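Local coordinates for protein evasin-3 (Rhipicephalus sanguineus, PDB 6I31) that binds and neutralises host CXC chemokines such as CXCL8, breaking up the CXCL8 homodimer and inhibiting its interaction with the receptor CXCR2, at residues N31-C39 / G48-N56. Residues are numbered along the deposited sequence; the frame is centred on the assembly and turned at random.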
ATOM      1  N   ASN A  31       0.678 -13.088 -10.219  1.00 65.86           N
ATOM      2  CA  ASN A  31       1.418 -12.548  -9.067  1.00 63.66           C
ATOM      3  C   ASN A  31       2.141 -11.268  -9.516  1.00 60.63           C
ATOM      4  O   ASN A  31       3.359 -11.248  -9.659  1.00 60.71           O
ATOM      5  CB  ASN A  31       2.364 -13.598  -8.455  1.00 68.80           C
ATOM      6  CG  ASN A  31       1.910 -14.157  -7.116  1.00 99.82           C
ATOM      7  OD1 ASN A  31       0.743 -14.049  -6.710  1.00 92.44           O
ATOM      8  ND2 ASN A  31       2.830 -14.784  -6.399  1.00 95.03           N
ATOM      9  N   GLU A  32       1.360 -10.213  -9.782  1.00 51.60           N
ATOM     10  CA  GLU A  32       1.868  -8.958 -10.320  1.00 50.25           C
ATOM     11  C   GLU A  32       2.289  -7.891  -9.311  1.00 48.00           C
ATOM     12  O   GLU A  32       3.010  -6.971  -9.690  1.00 49.18           O
ATOM     13  CB  GLU A  32       0.842  -8.361 -11.263  1.00 52.04           C
ATOM     14  CG  GLU A  32       1.260  -8.352 -12.714  1.00 65.52           C
ATOM     15  CD  GLU A  32       0.345  -7.430 -13.483  1.00 83.08           C
ATOM     16  OE1 GLU A  32      -0.821  -7.818 -13.727  1.00 51.22           O
ATOM     17  OE2 GLU A  32       0.777  -6.296 -13.792  1.00 87.74           O
ATOM     18  N   CYS A  33       1.847  -7.968  -8.062  1.00 38.01           N
ATOM     19  CA  CYS A  33       2.233  -6.919  -7.128  1.00 33.38           C
ATOM     20  C   CYS A  33       3.590  -7.149  -6.498  1.00 37.17           C
ATOM     21  O   CYS A  33       3.933  -8.301  -6.234  1.00 36.97           O
ATOM     22  CB  CYS A  33       1.155  -6.693  -6.076  1.00 31.26           C
ATOM     23  SG  CYS A  33      -0.332  -5.897  -6.738  1.00 33.32           S
ATOM     24  N   PRO A  34       4.349  -6.075  -6.191  1.00 33.71           N
ATOM     25  CA  PRO A  34       5.627  -6.266  -5.477  1.00 35.11           C
ATOM     26  C   PRO A  34       5.368  -6.907  -4.119  1.00 36.07           C
ATOM     27  O   PRO A  34       4.285  -6.782  -3.561  1.00 32.60           O
ATOM     28  CB  PRO A  34       6.167  -4.841  -5.311  1.00 36.91           C
ATOM     29  CG  PRO A  34       5.461  -4.034  -6.349  1.00 40.35           C
ATOM     30  CD  PRO A  34       4.083  -4.640  -6.410  1.00 35.20           C
ATOM     31  N   GLU A  35       6.369  -7.589  -3.577  1.00 33.00           N
ATOM     32  CA  GLU A  35       6.272  -8.298  -2.296  1.00 31.73           C
ATOM     33  C   GLU A  35       5.930  -7.280  -1.200  1.00 31.10           C
ATOM     34  O   GLU A  35       6.467  -6.189  -1.220  1.00 31.70           O
ATOM     35  CB  GLU A  35       7.631  -8.989  -2.020  1.00 33.25           C
ATOM     36  CG  GLU A  35       8.044  -9.966  -3.132  1.00 40.56           C
ATOM     37  CD  GLU A  35       8.847  -9.460  -4.330  1.00 62.34           C
ATOM     38  OE1 GLU A  35       8.863  -8.235  -4.609  1.00 39.28           O
ATOM     39  OE2 GLU A  35       9.477 -10.315  -4.994  1.00 68.80           O
ATOM     40  N   GLY A  36       5.008  -7.592  -0.299  1.00 27.66           N
ATOM     41  CA  GLY A  36       4.619  -6.608   0.725  1.00 26.22           C
ATOM     42  C   GLY A  36       3.467  -5.706   0.311  1.00 26.16           C
ATOM     43  O   GLY A  36       3.005  -4.862   1.100  1.00 24.81           O
ATOM     44  N   CYS A  37       3.019  -5.874  -0.953  1.00 22.24           N
ATOM     45  CA  CYS A  37       1.862  -5.186  -1.531  1.00 23.53           C
ATOM     46  C   CYS A  37       0.778  -6.188  -1.845  1.00 28.63           C
ATOM     47  O   CYS A  37       1.054  -7.379  -1.995  1.00 29.52           O
ATOM     48  CB  CYS A  37       2.250  -4.419  -2.787  1.00 24.59           C
ATOM     49  SG  CYS A  37       3.601  -3.249  -2.516  1.00 29.07           S
ATOM     50  N   PHE A  38      -0.437  -5.692  -2.046  1.00 22.28           N
ATOM     51  CA  PHE A  38      -1.540  -6.538  -2.442  1.00 21.94           C
ATOM     52  C   PHE A  38      -2.240  -5.953  -3.653  1.00 25.58           C
ATOM     53  O   PHE A  38      -2.293  -4.740  -3.811  1.00 22.50           O
ATOM     54  CB  PHE A  38      -2.536  -6.748  -1.282  1.00 22.78           C
ATOM     55  CG  PHE A  38      -3.278  -5.532  -0.747  1.00 21.98           C
ATOM     56  CD1 PHE A  38      -2.720  -4.741   0.257  1.00 23.30           C
ATOM     57  CD2 PHE A  38      -4.524  -5.183  -1.252  1.00 22.32           C
ATOM     58  CE1 PHE A  38      -3.424  -3.649   0.782  1.00 22.25           C
ATOM     59  CE2 PHE A  38      -5.229  -4.091  -0.728  1.00 23.99           C
ATOM     60  CZ  PHE A  38      -4.696  -3.367   0.317  1.00 21.28           C
ATOM     61  N   CYS A  39      -2.841  -6.820  -4.465  1.00 24.08           N
ATOM     62  CA  CYS A  39      -3.652  -6.353  -5.569  1.00 23.94           C
ATOM     63  C   CYS A  39      -5.074  -6.084  -5.056  1.00 25.17           C
ATOM     64  O   CYS A  39      -5.761  -7.024  -4.669  1.00 24.49           O
ATOM     65  CB  CYS A  39      -3.663  -7.359  -6.710  1.00 26.57           C
ATOM     66  SG  CYS A  39      -4.570  -6.759  -8.156  1.00 31.29           S
ATOM     67  N   GLY A  48      -7.084  -4.064 -11.111  1.00 26.87           N
ATOM     68  CA  GLY A  48      -7.025  -3.160  -9.971  1.00 25.23           C
ATOM     69  C   GLY A  48      -5.668  -2.500  -9.838  1.00 27.73           C
ATOM     70  O   GLY A  48      -4.987  -2.242 -10.834  1.00 25.59           O
ATOM     71  N   HIS A  49      -5.296  -2.173  -8.606  1.00 24.76           N
ATOM     72  CA  HIS A  49      -4.033  -1.499  -8.326  1.00 25.65           C
ATOM     73  C   HIS A  49      -3.353  -2.127  -7.140  1.00 26.99           C
ATOM     74  O   HIS A  49      -4.012  -2.729  -6.292  1.00 25.18           O
ATOM     75  CB  HIS A  49      -4.275  -0.015  -8.041  1.00 28.06           C
ATOM     76  CG  HIS A  49      -4.827   0.695  -9.221  1.00 34.43           C
ATOM     77  ND1 HIS A  49      -6.181   0.762  -9.439  1.00 37.42           N
ATOM     78  CD2 HIS A  49      -4.184   1.254 -10.268  1.00 38.14           C
ATOM     79  CE1 HIS A  49      -6.325   1.396 -10.581  1.00 38.18           C
ATOM     80  NE2 HIS A  49      -5.154   1.732 -11.097  1.00 39.12           N
ATOM     81  N   CYS A  50      -2.033  -1.990  -7.084  1.00 23.76           N
ATOM     82  CA  CYS A  50      -1.224  -2.475  -5.980  1.00 23.63           C
ATOM     83  C   CYS A  50      -1.245  -1.483  -4.843  1.00 26.22           C
ATOM     84  O   CYS A  50      -1.052  -0.285  -5.052  1.00 25.49           O
ATOM     85  CB  CYS A  50       0.201  -2.775  -6.432  1.00 23.97           C
ATOM     86  SG  CYS A  50       0.288  -3.989  -7.775  1.00 29.22           S
ATOM     87  N   TYR A  51      -1.467  -2.003  -3.620  1.00 22.00           N
ATOM     88  CA  TYR A  51      -1.484  -1.178  -2.413  1.00 21.05           C
ATOM     89  C   TYR A  51      -0.608  -1.823  -1.362  1.00 23.55           C
ATOM     90  O   TYR A  51      -0.304  -3.003  -1.481  1.00 22.78           O
ATOM     91  CB  TYR A  51      -2.895  -1.037  -1.854  1.00 20.44           C
ATOM     92  CG  TYR A  51      -3.878  -0.454  -2.839  1.00 24.18           C
ATOM     93  CD1 TYR A  51      -3.854   0.904  -3.163  1.00 28.19           C
ATOM     94  CD2 TYR A  51      -4.812  -1.260  -3.474  1.00 23.95           C
ATOM     95  CE1 TYR A  51      -4.741   1.442  -4.106  1.00 29.13           C
ATOM     96  CE2 TYR A  51      -5.717  -0.728  -4.400  1.00 25.26           C
ATOM     97  CZ  TYR A  51      -5.662   0.618  -4.725  1.00 31.90           C
ATOM     98  OH  TYR A  51      -6.550   1.136  -5.642  1.00 36.73           O
ATOM     99  N   LYS A  52      -0.362  -1.113  -0.269  1.00 21.11           N
ATOM    100  CA  LYS A  52       0.407  -1.636   0.878  1.00 19.93           C
ATOM    101  C   LYS A  52      -0.045  -0.950   2.144  1.00 22.32           C
ATOM    102  O   LYS A  52      -0.667   0.117   2.095  1.00 20.64           O
ATOM    103  CB  LYS A  52       1.937  -1.512   0.671  1.00 21.88           C
ATOM    104  CG  LYS A  52       2.388  -0.048   0.571  1.00 20.78           C
ATOM    105  CD  LYS A  52       3.912   0.078   0.309  1.00 24.92           C
ATOM    106  CE  LYS A  52       4.212   1.535  -0.044  1.00 33.49           C
ATOM    107  NZ  LYS A  52       5.629   1.709  -0.489  1.00 40.15           N
ATOM    108  N   ILE A  53       0.222  -1.586   3.274  1.00 17.92           N
ATOM    109  CA  ILE A  53      -0.163  -1.093   4.572  1.00 18.03           C
ATOM    110  C   ILE A  53       1.043  -0.496   5.240  1.00 18.13           C
ATOM    111  O   ILE A  53       2.094  -1.133   5.336  1.00 19.01           O
ATOM    112  CB  ILE A  53      -0.765  -2.211   5.425  1.00 21.09           C
ATOM    113  CG1 ILE A  53      -1.944  -2.917   4.650  1.00 22.71           C
ATOM    114  CG2 ILE A  53      -1.194  -1.662   6.775  1.00 20.88           C
ATOM    115  CD1 ILE A  53      -2.517  -4.079   5.420  1.00 28.43           C
ATOM    116  N   ILE A  54       0.882   0.733   5.742  1.00 17.64           N
ATOM    117  CA  ILE A  54       1.966   1.377   6.478  1.00 18.49           C
ATOM    118  C   ILE A  54       1.421   1.954   7.759  1.00 21.55           C
ATOM    119  O   ILE A  54       0.208   2.209   7.881  1.00 21.20           O
ATOM    120  CB  ILE A  54       2.716   2.467   5.594  1.00 21.41           C
ATOM    121  CG1 ILE A  54       1.789   3.619   5.124  1.00 22.18           C
ATOM    122  CG2 ILE A  54       3.414   1.820   4.375  1.00 22.33           C
ATOM    123  CD1 ILE A  54       1.703   4.833   6.083  1.00 30.28           C
ATOM    124  N   GLY A  55       2.322   2.168   8.689  1.00 19.07           N
ATOM    125  CA  GLY A  55       2.050   2.867   9.933  1.00 19.68           C
ATOM    126  C   GLY A  55       2.935   4.098   9.960  1.00 22.69           C
ATOM    127  O   GLY A  55       4.103   4.022   9.588  1.00 21.95           O
ATOM    128  N   ASN A  56       2.424   5.224  10.429  1.00 18.35           N
ATOM    129  CA  ASN A  56       3.241   6.413  10.528  1.00 20.20           C
ATOM    130  C   ASN A  56       3.891   6.495  11.877  1.00 24.93           C
ATOM    131  O   ASN A  56       3.244   6.264  12.895  1.00 24.57           O
ATOM    132  CB  ASN A  56       2.345   7.655  10.374  1.00 20.20           C
ATOM    133  CG  ASN A  56       2.004   7.900   8.947  1.00 32.20           C
ATOM    134  OD1 ASN A  56       2.811   8.441   8.193  1.00 28.96           O
ATOM    135  ND2 ASN A  56       0.802   7.500   8.556  1.00 26.15           N
TER
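Cys33 and Cys50 are joined by a disulfide, SG to SG 2.3 Å, with a torsion of -90° about the S–S bond. It ties the loop ahead of the strand at Phe38 to the middle of strand 47-55. Pro34 lies next to it, with CD 4.1 Å from SG of Cys50. This is the tightly packed side. Cys50 is buried, and strand 24-27 packs on it through Lys24 and Cys26. Phe38 and Tyr51 form an antiparallel hydrogen-bonded pair. Phe38 N donates to Tyr51 O at 2.8 Å, and Tyr51 N returns a bond to Phe38 O at 2.9 Å. Cys50 CA makes a CA-H...O contact with the same Phe38 O, 3.3 Å away. Cys39 faces Cys50 as the following non-hydrogen-bonded pair. The three disulfides, Cys22–Cys37, Cys26–Cys39 and Cys33–Cys50, make up the cystine core of a knottin scaffold, and the two segments carry four of the six cysteines. The face that carries Phe38 and Tyr51 is looser, and there Phe38 is exposed. Its CG sits between the backbone N and the carbonyl carbon (chi1 64°), which swings the ring across the neighbouring strand. Tyr51 CB lies over one face of that ring, 3.9 Å from its centroid. The two aromatic planes are inclined at 49°. At the turn from Pro34 to Cys37, type II in form, Gly36 O reaches Lys52 CB, while the extended lysine chain leads away from the loop.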